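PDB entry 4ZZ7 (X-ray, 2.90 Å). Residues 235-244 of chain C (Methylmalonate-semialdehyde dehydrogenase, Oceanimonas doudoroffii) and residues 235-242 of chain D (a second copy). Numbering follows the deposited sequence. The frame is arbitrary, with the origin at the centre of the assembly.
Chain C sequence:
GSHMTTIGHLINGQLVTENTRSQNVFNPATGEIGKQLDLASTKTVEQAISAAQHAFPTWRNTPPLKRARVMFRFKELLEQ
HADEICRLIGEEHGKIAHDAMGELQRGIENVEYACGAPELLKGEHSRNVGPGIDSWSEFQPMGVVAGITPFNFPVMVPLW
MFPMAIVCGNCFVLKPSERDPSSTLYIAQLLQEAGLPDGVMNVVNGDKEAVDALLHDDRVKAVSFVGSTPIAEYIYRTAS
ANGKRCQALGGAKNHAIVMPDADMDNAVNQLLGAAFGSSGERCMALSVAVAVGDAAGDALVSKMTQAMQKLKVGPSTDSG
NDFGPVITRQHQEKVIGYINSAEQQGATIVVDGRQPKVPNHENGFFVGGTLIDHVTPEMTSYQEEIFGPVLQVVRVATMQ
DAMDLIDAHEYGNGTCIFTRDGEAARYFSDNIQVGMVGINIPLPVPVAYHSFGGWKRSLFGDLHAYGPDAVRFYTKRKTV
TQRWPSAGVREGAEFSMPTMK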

# COMPACT_ATOMS: atom_id res chain seq x y z
N ILE C 235 28.55 16.15 -4.68
CA ILE C 235 28.12 14.88 -5.21
C ILE C 235 26.77 15.05 -5.93
O ILE C 235 26.59 14.49 -7.02
N TYR C 236 25.84 15.81 -5.34
CA TYR C 236 24.49 15.99 -5.94
C TYR C 236 24.46 16.81 -7.24
O TYR C 236 23.82 16.41 -8.22
N ARG C 237 25.15 17.95 -7.25
CA ARG C 237 25.31 18.77 -8.46
C ARG C 237 26.04 18.01 -9.58
O ARG C 237 25.56 18.00 -10.71
N THR C 238 27.18 17.36 -9.27
CA THR C 238 27.99 16.61 -10.24
C THR C 238 27.22 15.43 -10.84
O THR C 238 27.22 15.26 -12.06
N ALA C 239 26.59 14.63 -10.00
CA ALA C 239 25.79 13.48 -10.47
C ALA C 239 24.68 13.98 -11.35
O ALA C 239 24.50 13.50 -12.45
N SER C 240 23.98 14.99 -10.87
CA SER C 240 22.86 15.55 -11.64
C SER C 240 23.25 16.15 -12.99
O SER C 240 22.43 16.18 -13.92
N ALA C 241 24.47 16.66 -13.07
CA ALA C 241 24.97 17.29 -14.27
C ALA C 241 25.36 16.25 -15.33
O ALA C 241 25.40 16.59 -16.50
N ASN C 242 25.64 15.01 -14.91
CA ASN C 242 25.91 13.88 -15.81
C ASN C 242 24.65 13.07 -16.11
O ASN C 242 24.74 11.96 -16.64
N GLY C 243 23.48 13.60 -15.77
CA GLY C 243 22.22 12.87 -15.91
C GLY C 243 21.77 11.96 -14.76
O GLY C 243 20.61 12.07 -14.35
N LYS C 244 22.65 11.08 -14.23
CA LYS C 244 22.25 10.05 -13.24
C LYS C 244 21.60 10.52 -11.94
O LYS C 244 21.88 11.61 -11.45
N ILE D 235 17.29 22.05 -17.60
CA ILE D 235 16.43 22.33 -16.43
C ILE D 235 16.81 21.46 -15.23
O ILE D 235 16.81 21.92 -14.08
N TYR D 236 17.11 20.19 -15.50
CA TYR D 236 17.49 19.28 -14.45
C TYR D 236 18.81 19.71 -13.80
O TYR D 236 18.89 19.89 -12.58
N ARG D 237 19.83 19.90 -14.64
CA ARG D 237 21.15 20.31 -14.19
C ARG D 237 21.01 21.57 -13.37
O ARG D 237 21.52 21.65 -12.27
N THR D 238 20.29 22.55 -13.91
CA THR D 238 20.22 23.88 -13.32
C THR D 238 19.49 23.89 -12.00
O THR D 238 19.90 24.58 -11.07
N ALA D 239 18.40 23.12 -11.91
CA ALA D 239 17.60 23.00 -10.67
C ALA D 239 18.41 22.32 -9.59
O ALA D 239 18.47 22.77 -8.47
N SER D 240 19.06 21.24 -9.98
CA SER D 240 19.95 20.51 -9.08
C SER D 240 21.11 21.34 -8.54
O SER D 240 21.46 21.25 -7.38
N ALA D 241 21.67 22.20 -9.38
CA ALA D 241 22.70 23.14 -8.95
C ALA D 241 22.18 24.17 -7.97
O ALA D 241 22.94 24.71 -7.21
N ASN D 242 20.89 24.47 -8.01
CA ASN D 242 20.27 25.38 -7.04
C ASN D 242 19.58 24.66 -5.85
O ASN D 242 18.72 25.27 -5.20

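Two copies of one helix, residues 235-241 of chains C and D, pack antiparallel at 179°, their axes 8.6 Å apart at closest approach, and the contact buries 404 Å² summed over both sides. No clear direct hydrogen bond crosses it; small side chains let the backbones come close, and waters link the polar groups. Along chain D, I235(D) (chi1 m, chi2 m) is out of reach of chain C and buried elsewhere in the structure. Y236(D) points toward chain C with chi1 t (-168°) and chi2 78°, laying its ring beside the end of the partner helix. The ring edge meets the carbonyl of S240(C), CD2 of Y236(D) to O of S240(C) 3.5 Å, while CE2 of Y236(D) lies 3.8 Å from CB of S240(C) and 4.0 Å from O of G243(C). Its hydroxyl reaches two waters: OH of Y236(D) is 2.8 Å from water 1, which also lies 2.8 Å from OH of Y236(C), and 2.7 Å from water 3, which donates to OG of S240(C) (3.1 Å) and to O of K244(C) (2.7 Å). R237(D) leaves its helix sideways, extended through chi1 t and chi2 t before turning at chi3 m. Its aliphatic part covers A241(C), CG of R237(D) to CB of A241(C) 4.1 Å, and the guanidinium edge faces that residue's carbonyl, NE of R237(D) to O of A241(C) 4.0 Å. T238(D) (chi1 m) is out of reach, and A239(D), directed sideways, makes no contact. S240(D) points toward its counterpart at the centre: CB of S240(D) and CB of S240(C) are only 3.3 Å apart. Both serines are m, and each turns its hydroxyl back to its own helix, OG of S240(D) donating to O of Y236(D) and OG of S240(C) to O of Y236(C), 2.7 Å in each case. OG of S240(D) also accepts from water 2 at 2.8 Å, and that water lies 2.7 Å from OH of Y236(C). CA-to-CB of Y236(C) (chi1 t) points sideways, but the end of the side chain comes nearer, with CE2 of Y236(C) 3.9 Å from CB of S240(D) and the ring edge at the S240(D) carbonyl, CD2 of Y236(C) to O of S240(D) 3.9 Å. A241(D) repeats the alanine-arginine contact, its CB 4.1 Å from CG of R237(C), whose chi1 to chi3 are t, t and m. N242(D) (chi1 m) points away and folds back on its own chain, ND2 of N242(D) donating to O of T238(D) at 2.9 Å.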

# COMPACT_ATOMS: atom_id res chain seq x y z
CB ILE C 235 27.99 13.81 -4.12
CG1 ILE C 235 29.33 13.58 -3.38
CG2 ILE C 235 27.47 12.51 -4.73
CD1 ILE C 235 30.39 12.85 -4.17
CB TYR C 236 23.53 16.61 -4.93
CG TYR C 236 22.08 16.56 -5.38
CD1 TYR C 236 21.36 15.39 -5.31
CD2 TYR C 236 21.43 17.69 -5.88
CE1 TYR C 236 20.04 15.32 -5.72
CE2 TYR C 236 20.11 17.64 -6.30
CZ TYR C 236 19.41 16.44 -6.22
OH TYR C 236 18.10 16.29 -6.63
CB ARG C 237 26.02 20.07 -8.10
CG ARG C 237 26.20 21.05 -9.27
CD ARG C 237 27.26 22.13 -9.01
NE ARG C 237 26.88 22.85 -7.79
CZ ARG C 237 27.54 22.88 -6.63
NH1 ARG C 237 28.73 22.26 -6.45
NH2 ARG C 237 27.00 23.57 -5.62
CB THR C 238 29.29 16.07 -9.61
OG1 THR C 238 30.07 17.15 -9.10
CG2 THR C 238 30.15 15.31 -10.64
CB ALA C 239 25.21 12.71 -9.30
CB SER C 240 22.15 16.64 -10.84
OG SER C 240 21.54 16.11 -9.68
CB ALA C 241 26.16 18.18 -13.91
CB ASN C 242 26.99 12.96 -15.19
CG ASN C 242 28.41 13.48 -15.42
OD1 ASN C 242 29.25 12.80 -16.02
ND2 ASN C 242 28.68 14.70 -14.95
CB LYS C 244 23.41 9.14 -12.88
CG LYS C 244 24.52 9.80 -12.12
CD LYS C 244 25.83 9.03 -12.27
CE LYS C 244 26.37 9.08 -13.71
NZ LYS C 244 27.54 8.19 -13.93
CB ILE D 235 14.93 22.10 -16.71
CG1 ILE D 235 14.39 23.00 -17.84
CG2 ILE D 235 14.12 22.38 -15.46
CD1 ILE D 235 14.26 24.47 -17.51
CB TYR D 236 17.59 17.86 -14.99
CG TYR D 236 17.71 16.83 -13.91
CD1 TYR D 236 16.60 16.43 -13.20
CD2 TYR D 236 18.92 16.25 -13.59
CE1 TYR D 236 16.69 15.48 -12.19
CE2 TYR D 236 19.02 15.28 -12.59
CZ TYR D 236 17.89 14.90 -11.89
OH TYR D 236 17.93 13.97 -10.88
CB ARG D 237 22.06 20.55 -15.40
CG ARG D 237 23.47 21.05 -15.09
CD ARG D 237 24.22 21.48 -16.35
NE ARG D 237 24.30 20.37 -17.30
CZ ARG D 237 23.83 20.38 -18.55
NH1 ARG D 237 23.26 21.47 -19.07
NH2 ARG D 237 23.95 19.28 -19.30
CB THR D 238 19.55 24.88 -14.29
OG1 THR D 238 20.23 24.84 -15.56
CG2 THR D 238 19.59 26.33 -13.75
CB ALA D 239 16.34 22.21 -10.91
CB SER D 240 20.45 19.26 -9.80
OG SER D 240 19.31 18.53 -10.32
CB ALA D 241 23.32 23.85 -10.14
CB ASN D 242 19.29 26.31 -7.74
CG ASN D 242 19.99 27.37 -8.59
OD1 ASN D 242 19.92 28.57 -8.31
ND2 ASN D 242 20.69 26.93 -9.64
O HOH W 1 17.08 14.26 -8.20
O HOH W 2 17.34 18.20 -8.31
O HOH W 3 20.42 13.27 -9.97